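PDB 5NNP: N-terminal acetyltransferase-like protein from Chaetomium thermophilum, which probably serves as the TPR-repeat auxiliary subunit of an N-terminal acetyltransferase A complex, wrapping around the partner chain that carries out acetyl transfer. Local coordinates for residues Y510-Q524 and E547-A559. Sequence-based numbering, arbitrary orientation.
Sequences YHTVFSIFDTWQEDQ and EDRLREHPFYFRA
Phe517 pushes its ring from helix 503-523 against the start of helix 554-572, where Tyr556 CB covers one face. This CB sits 3.6 Å from the centroid of the Phe517 ring in a CH-pi contact, and the tyrosine ring turns its edge to the same face, the planes at 81°, in a T-shaped pair. Trp520, from Phe517's own helix, backs the opposite face, while Leu550 CG meets the ring at its edge; a flat, wholly apolar side chain suits a slot filled on both faces. Arg551 passes alongside, its CG 3.7 Å from Phe517 CD1. Its chain runs extended from CG to NE (chi3 -176°), carrying the guanidinium past the ring to polar partners on the helix. There NH1 and NH2 grip Gln521 OE1 end-on, the shorter bond from NH2 at 2.8 Å, and NH2 also forms a salt bridge 3.0 Å from Asp518 OD1, on the anti lone pair. A leucine in place of Arg551 would probably leave the Asp518 carboxylate without its countercharge and Gln521 free to turn. Farther along, Ala559 lets the chains come close, its CA 5.4 Å from Tyr510 CA, and Val513 CG1 packs on its methyl. Segments 510-523 and 554-559 of this TPR-like solenoid, nearly antiparallel at 152°, thus join through aromatic packing, while the polar network ties in the turn before helix 554-572, its several bonds probably offsetting the cost of burying Arg551's charge.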
loop_
_atom_site.group_PDB
_atom_site.type_symbol
_atom_site.label_atom_id
_atom_site.label_comp_id
_atom_site.label_asym_id
_atom_site.label_seq_id
_atom_site.Cartn_x
_atom_site.Cartn_y
_atom_site.Cartn_z
ATOM N N TYR A 510 13.209 -14.120 -3.133
ATOM C CA TYR A 510 11.873 -14.069 -3.729
ATOM C C TYR A 510 10.827 -14.648 -2.758
ATOM O O TYR A 510 9.742 -14.075 -2.572
ATOM C CB TYR A 510 11.837 -14.811 -5.072
ATOM C CG TYR A 510 12.861 -14.306 -6.074
ATOM C CD1 TYR A 510 13.226 -12.965 -6.100
ATOM C CD2 TYR A 510 13.480 -15.172 -6.978
ATOM C CE1 TYR A 510 14.160 -12.489 -6.998
ATOM C CE2 TYR A 510 14.420 -14.706 -7.883
ATOM C CZ TYR A 510 14.757 -13.360 -7.891
ATOM O OH TYR A 510 15.699 -12.878 -8.786
ATOM N N HIS A 511 11.163 -15.763 -2.115
ATOM C CA HIS A 511 10.271 -16.321 -1.108
ATOM C C HIS A 511 10.044 -15.354 0.061
ATOM O O HIS A 511 8.946 -15.287 0.611
ATOM C CB HIS A 511 10.802 -17.658 -0.599
ATOM C CG HIS A 511 10.416 -18.814 -1.463
ATOM N ND1 HIS A 511 9.455 -19.728 -1.095
ATOM C CD2 HIS A 511 10.844 -19.188 -2.691
ATOM C CE1 HIS A 511 9.316 -20.624 -2.054
ATOM N NE2 HIS A 511 10.146 -20.317 -3.034
ATOM N N THR A 512 11.069 -14.598 0.431
ATOM C CA THR A 512 10.918 -13.649 1.525
ATOM C C THR A 512 9.935 -12.521 1.186
ATOM O O THR A 512 9.124 -12.131 2.026
ATOM C CB THR A 512 12.283 -13.073 1.931
ATOM O OG1 THR A 512 13.061 -14.127 2.494
ATOM C CG2 THR A 512 12.149 -11.965 2.964
ATOM N N VAL A 513 10.004 -12.002 -0.036
ATOM C CA VAL A 513 9.040 -11.010 -0.500
ATOM C C VAL A 513 7.607 -11.584 -0.533
ATOM O O VAL A 513 6.636 -10.897 -0.246
ATOM C CB VAL A 513 9.427 -10.501 -1.892
ATOM C CG1 VAL A 513 8.312 -9.694 -2.519
ATOM C CG2 VAL A 513 10.712 -9.697 -1.805
ATOM N N PHE A 514 7.489 -12.851 -0.887
ATOM C CA PHE A 514 6.204 -13.525 -0.883
ATOM C C PHE A 514 5.619 -13.554 0.550
ATOM O O PHE A 514 4.436 -13.280 0.755
ATOM C CB PHE A 514 6.377 -14.939 -1.458
ATOM C CG PHE A 514 5.107 -15.709 -1.593
ATOM C CD1 PHE A 514 4.613 -16.453 -0.520
ATOM C CD2 PHE A 514 4.407 -15.713 -2.797
ATOM C CE1 PHE A 514 3.438 -17.188 -0.643
ATOM C CE2 PHE A 514 3.217 -16.446 -2.930
ATOM C CZ PHE A 514 2.729 -17.177 -1.852
ATOM N N SER A 515 6.467 -13.856 1.531
ATOM C CA SER A 515 6.066 -13.908 2.932
ATOM C C SER A 515 5.695 -12.551 3.514
ATOM O O SER A 515 4.799 -12.453 4.367
ATOM C CB SER A 515 7.172 -14.508 3.763
ATOM O OG SER A 515 7.156 -15.913 3.621
ATOM N N ILE A 516 6.396 -11.513 3.068
ATOM C CA ILE A 516 6.048 -10.160 3.455
ATOM C C ILE A 516 4.622 -9.865 3.021
ATOM O O ILE A 516 3.876 -9.211 3.757
ATOM C CB ILE A 516 7.019 -9.124 2.856
ATOM C CG1 ILE A 516 8.376 -9.231 3.547
ATOM C CG2 ILE A 516 6.492 -7.726 3.019
ATOM C CD1 ILE A 516 9.471 -8.445 2.846
ATOM N N PHE A 517 4.222 -10.369 1.853
ATOM C CA PHE A 517 2.859 -10.109 1.397
ATOM C C PHE A 517 1.862 -10.927 2.212
ATOM O O PHE A 517 0.760 -10.464 2.476
ATOM C CB PHE A 517 2.704 -10.349 -0.108
ATOM C CG PHE A 517 2.908 -9.096 -0.923
ATOM C CD1 PHE A 517 1.838 -8.280 -1.249
ATOM C CD2 PHE A 517 4.179 -8.690 -1.301
ATOM C CE1 PHE A 517 2.027 -7.104 -1.976
ATOM C CE2 PHE A 517 4.372 -7.497 -2.023
ATOM C CZ PHE A 517 3.294 -6.717 -2.360
ATOM N N ASP A 518 2.256 -12.103 2.676
ATOM C CA ASP A 518 1.371 -12.864 3.548
ATOM C C ASP A 518 1.131 -12.081 4.837
ATOM O O ASP A 518 0.034 -12.086 5.381
ATOM C CB ASP A 518 1.943 -14.247 3.866
ATOM C CG ASP A 518 1.811 -15.229 2.700
ATOM O OD1 ASP A 518 1.028 -14.954 1.760
ATOM O OD2 ASP A 518 2.494 -16.281 2.736
ATOM N N THR A 519 2.159 -11.382 5.301
ATOM C CA THR A 519 2.073 -10.648 6.550
ATOM C C THR A 519 1.138 -9.462 6.419
ATOM O O THR A 519 0.298 -9.216 7.279
ATOM C CB THR A 519 3.435 -10.148 6.990
ATOM O OG1 THR A 519 4.263 -11.264 7.310
ATOM C CG2 THR A 519 3.302 -9.224 8.212
ATOM N N TRP A 520 1.314 -8.723 5.334
ATOM C CA TRP A 520 0.474 -7.594 5.010
ATOM C C TRP A 520 -0.990 -8.022 4.972
ATOM O O TRP A 520 -1.879 -7.291 5.426
ATOM C CB TRP A 520 0.925 -7.006 3.677
ATOM C CG TRP A 520 2.238 -6.283 3.790
ATOM C CD1 TRP A 520 2.984 -6.131 4.920
ATOM C CD2 TRP A 520 2.940 -5.589 2.747
ATOM N NE1 TRP A 520 4.114 -5.397 4.647
ATOM C CE2 TRP A 520 4.109 -5.047 3.327
ATOM C CE3 TRP A 520 2.704 -5.384 1.380
ATOM C CZ2 TRP A 520 5.045 -4.314 2.582
ATOM C CZ3 TRP A 520 3.638 -4.646 0.639
ATOM C CH2 TRP A 520 4.787 -4.120 1.245
ATOM N N GLN A 521 -1.242 -9.223 4.459
ATOM C CA GLN A 521 -2.608 -9.719 4.423
ATOM C C GLN A 521 -3.117 -10.057 5.820
ATOM O O GLN A 521 -4.306 -9.986 6.093
ATOM C CB GLN A 521 -2.727 -10.949 3.530
ATOM C CG GLN A 521 -4.164 -11.439 3.422
ATOM C CD GLN A 521 -4.339 -12.608 2.477
ATOM O OE1 GLN A 521 -3.402 -13.052 1.815
ATOM N NE2 GLN A 521 -5.552 -13.118 2.414
ATOM N N GLU A 522 -2.210 -10.427 6.706
ATOM C CA GLU A 522 -2.599 -10.857 8.030
ATOM C C GLU A 522 -2.659 -9.642 8.967
ATOM O O GLU A 522 -3.306 -9.675 10.024
ATOM C CB GLU A 522 -1.633 -11.923 8.543
ATOM C CG GLU A 522 -2.015 -12.485 9.898
ATOM C CD GLU A 522 -1.143 -13.667 10.320
ATOM O OE1 GLU A 522 -1.221 -14.063 11.508
ATOM O OE2 GLU A 522 -0.392 -14.207 9.466
ATOM N N ASP A 523 -2.009 -8.563 8.539
ATOM C CA ASP A 523 -1.940 -7.333 9.319
ATOM C C ASP A 523 -3.311 -6.694 9.565
ATOM O O ASP A 523 -3.508 -6.002 10.559
ATOM C CB ASP A 523 -1.014 -6.316 8.632
ATOM C CG ASP A 523 0.448 -6.556 8.961
ATOM O OD1 ASP A 523 0.711 -7.254 9.967
ATOM O OD2 ASP A 523 1.333 -6.053 8.230
ATOM N N GLN A 524 -4.259 -6.936 8.669
ATOM C CA GLN A 524 -5.577 -6.331 8.785
ATOM C C GLN A 524 -6.405 -7.001 9.903
ATOM O O GLN A 524 -7.500 -6.545 10.236
ATOM C CB GLN A 524 -6.302 -6.439 7.451
ATOM C CG GLN A 524 -6.628 -7.886 7.131
ATOM C CD GLN A 524 -7.316 -8.074 5.795
ATOM O OE1 GLN A 524 -8.288 -7.391 5.472
ATOM N NE2 GLN A 524 -6.818 -9.014 5.017
ATOM N N GLU A 547 -7.026 -4.227 0.655
ATOM C CA GLU A 547 -6.586 -5.572 0.992
ATOM C C GLU A 547 -7.139 -6.650 0.023
ATOM O O GLU A 547 -6.470 -7.650 -0.278
ATOM C CB GLU A 547 -6.996 -5.868 2.441
ATOM C CG GLU A 547 -6.169 -6.906 3.168
ATOM C CD GLU A 547 -4.733 -6.460 3.451
ATOM O OE1 GLU A 547 -4.473 -5.775 4.473
ATOM O OE2 GLU A 547 -3.855 -6.820 2.641
ATOM N N ASP A 548 -8.360 -6.444 -0.467
ATOM C CA ASP A 548 -8.970 -7.390 -1.393
ATOM C C ASP A 548 -8.167 -7.487 -2.686
ATOM O O ASP A 548 -8.290 -8.465 -3.427
ATOM C CB ASP A 548 -10.413 -6.995 -1.731
ATOM C CG ASP A 548 -11.392 -7.251 -0.587
ATOM O OD1 ASP A 548 -11.103 -8.106 0.286
ATOM O OD2 ASP A 548 -12.461 -6.587 -0.580
ATOM N N ARG A 549 -7.368 -6.462 -2.969
ATOM C CA ARG A 549 -6.557 -6.473 -4.176
ATOM C C ARG A 549 -5.080 -6.358 -3.859
ATOM O O ARG A 549 -4.330 -5.778 -4.641
ATOM C CB ARG A 549 -6.951 -5.341 -5.113
ATOM C CG ARG A 549 -8.319 -5.466 -5.736
ATOM C CD ARG A 549 -8.642 -4.166 -6.458
ATOM N NE ARG A 549 -8.265 -3.012 -5.633
ATOM C CZ ARG A 549 -7.764 -1.869 -6.105
ATOM N NH1 ARG A 549 -7.574 -1.705 -7.411
ATOM N NH2 ARG A 549 -7.454 -0.882 -5.265
ATOM N N LEU A 550 -4.669 -6.927 -2.730
ATOM C CA LEU A 550 -3.346 -6.662 -2.171
ATOM C C LEU A 550 -2.231 -6.903 -3.160
ATOM O O LEU A 550 -1.405 -6.023 -3.408
ATOM C CB LEU A 550 -3.094 -7.518 -0.934
ATOM C CG LEU A 550 -1.695 -7.423 -0.315
ATOM C CD1 LEU A 550 -1.393 -5.996 0.100
ATOM C CD2 LEU A 550 -1.575 -8.378 0.875
ATOM N N ARG A 551 -2.226 -8.093 -3.740
ATOM C CA ARG A 551 -1.064 -8.535 -4.469
ATOM C C ARG A 551 -1.084 -8.110 -5.920
ATOM O O ARG A 551 -0.343 -8.654 -6.725
ATOM C CB ARG A 551 -0.932 -10.048 -4.353
ATOM C CG ARG A 551 -0.594 -10.467 -2.947
ATOM C CD ARG A 551 -0.472 -11.935 -2.880
ATOM N NE ARG A 551 -0.234 -12.417 -1.528
ATOM C CZ ARG A 551 -1.194 -12.551 -0.629
ATOM N NH1 ARG A 551 -2.428 -12.175 -0.932
ATOM N NH2 ARG A 551 -0.920 -13.037 0.575
ATOM N N GLU A 552 -1.921 -7.136 -6.263
ATOM C CA GLU A 552 -1.864 -6.561 -7.609
ATOM C C GLU A 552 -0.710 -5.556 -7.677
ATOM O O GLU A 552 -0.328 -5.083 -8.747
ATOM C CB GLU A 552 -3.176 -5.883 -7.973
ATOM C CG GLU A 552 -3.346 -4.513 -7.325
ATOM C CD GLU A 552 -4.584 -3.782 -7.801
ATOM O OE1 GLU A 552 -5.358 -4.368 -8.580
ATOM O OE2 GLU A 552 -4.790 -2.624 -7.389
ATOM N N HIS A 553 -0.160 -5.233 -6.512
ATOM C CA HIS A 553 0.885 -4.223 -6.398
ATOM C C HIS A 553 2.127 -4.689 -7.137
ATOM O O HIS A 553 2.529 -5.851 -6.997
ATOM C CB HIS A 553 1.211 -3.966 -4.923
ATOM C CG HIS A 553 1.799 -2.617 -4.654
ATOM N ND1 HIS A 553 3.093 -2.285 -4.998
ATOM C CD2 HIS A 553 1.269 -1.512 -4.073
ATOM C CE1 HIS A 553 3.335 -1.036 -4.637
ATOM N NE2 HIS A 553 2.246 -0.546 -4.071
ATOM N N PRO A 554 2.758 -3.792 -7.909
ATOM C CA PRO A 554 3.971 -4.212 -8.614
ATOM C C PRO A 554 5.053 -4.724 -7.656
ATOM O O PRO A 554 5.893 -5.530 -8.067
ATOM C CB PRO A 554 4.418 -2.939 -9.332
ATOM C CG PRO A 554 3.238 -2.154 -9.500
ATOM C CD PRO A 554 2.411 -2.406 -8.239
ATOM N N PHE A 555 5.001 -4.305 -6.393
ATOM C CA PHE A 555 5.925 -4.805 -5.373
ATOM C C PHE A 555 5.841 -6.321 -5.198
ATOM O O PHE A 555 6.863 -6.969 -4.934
ATOM C CB PHE A 555 5.676 -4.112 -4.032
ATOM C CG PHE A 555 6.528 -2.899 -3.820
ATOM C CD1 PHE A 555 7.152 -2.293 -4.884
ATOM C CD2 PHE A 555 6.737 -2.391 -2.548
ATOM C CE1 PHE A 555 7.961 -1.189 -4.691
ATOM C CE2 PHE A 555 7.546 -1.288 -2.343
ATOM C CZ PHE A 555 8.163 -0.690 -3.414
ATOM N N TYR A 556 4.635 -6.880 -5.340
ATOM C CA TYR A 556 4.476 -8.332 -5.384
ATOM C C TYR A 556 4.893 -8.889 -6.748
ATOM O O TYR A 556 5.633 -9.866 -6.839
ATOM C CB TYR A 556 3.025 -8.766 -5.097
ATOM C CG TYR A 556 2.832 -10.253 -5.345
ATOM C CD1 TYR A 556 3.079 -11.174 -4.341
ATOM C CD2 TYR A 556 2.456 -10.738 -6.602
ATOM C CE1 TYR A 556 2.936 -12.534 -4.564
ATOM C CE2 TYR A 556 2.311 -12.090 -6.839
ATOM C CZ TYR A 556 2.551 -12.989 -5.819
ATOM O OH TYR A 556 2.416 -14.345 -6.043
ATOM N N PHE A 557 4.388 -8.267 -7.804
ATOM C CA PHE A 557 4.499 -8.820 -9.141
ATOM C C PHE A 557 5.948 -9.049 -9.580
ATOM O O PHE A 557 6.272 -10.095 -10.122
ATOM C CB PHE A 557 3.791 -7.907 -10.145
ATOM C CG PHE A 557 3.773 -8.456 -11.541
ATOM C CD1 PHE A 557 2.720 -9.256 -11.966
ATOM C CD2 PHE A 557 4.823 -8.198 -12.419
ATOM C CE1 PHE A 557 2.696 -9.781 -13.246
ATOM C CE2 PHE A 557 4.811 -8.722 -13.698
ATOM C CZ PHE A 557 3.741 -9.517 -14.117
ATOM N N ARG A 558 6.820 -8.078 -9.327
ATOM C CA ARG A 558 8.208 -8.172 -9.783
ATOM C C ARG A 558 8.935 -9.398 -9.211
ATOM O O ARG A 558 9.423 -10.252 -9.956
ATOM C CB ARG A 558 8.967 -6.894 -9.429
ATOM C CG ARG A 558 10.367 -6.848 -10.016
ATOM C CD ARG A 558 11.022 -5.498 -9.817
ATOM N NE ARG A 558 12.462 -5.572 -10.030
ATOM C CZ ARG A 558 13.327 -4.625 -9.676
ATOM N NH1 ARG A 558 12.899 -3.521 -9.082
ATOM N NH2 ARG A 558 14.621 -4.792 -9.903
ATOM N N ALA A 559 8.997 -9.483 -7.886
ATOM C CA ALA A 559 9.634 -10.617 -7.237
ATOM C C ALA A 559 8.964 -11.913 -7.647
ATOM O O ALA A 559 9.636 -12.929 -7.789
ATOM C CB ALA A 559 9.598 -10.464 -5.722
HETATM O O HOH W 1 1.788 -13.696 -0.816
#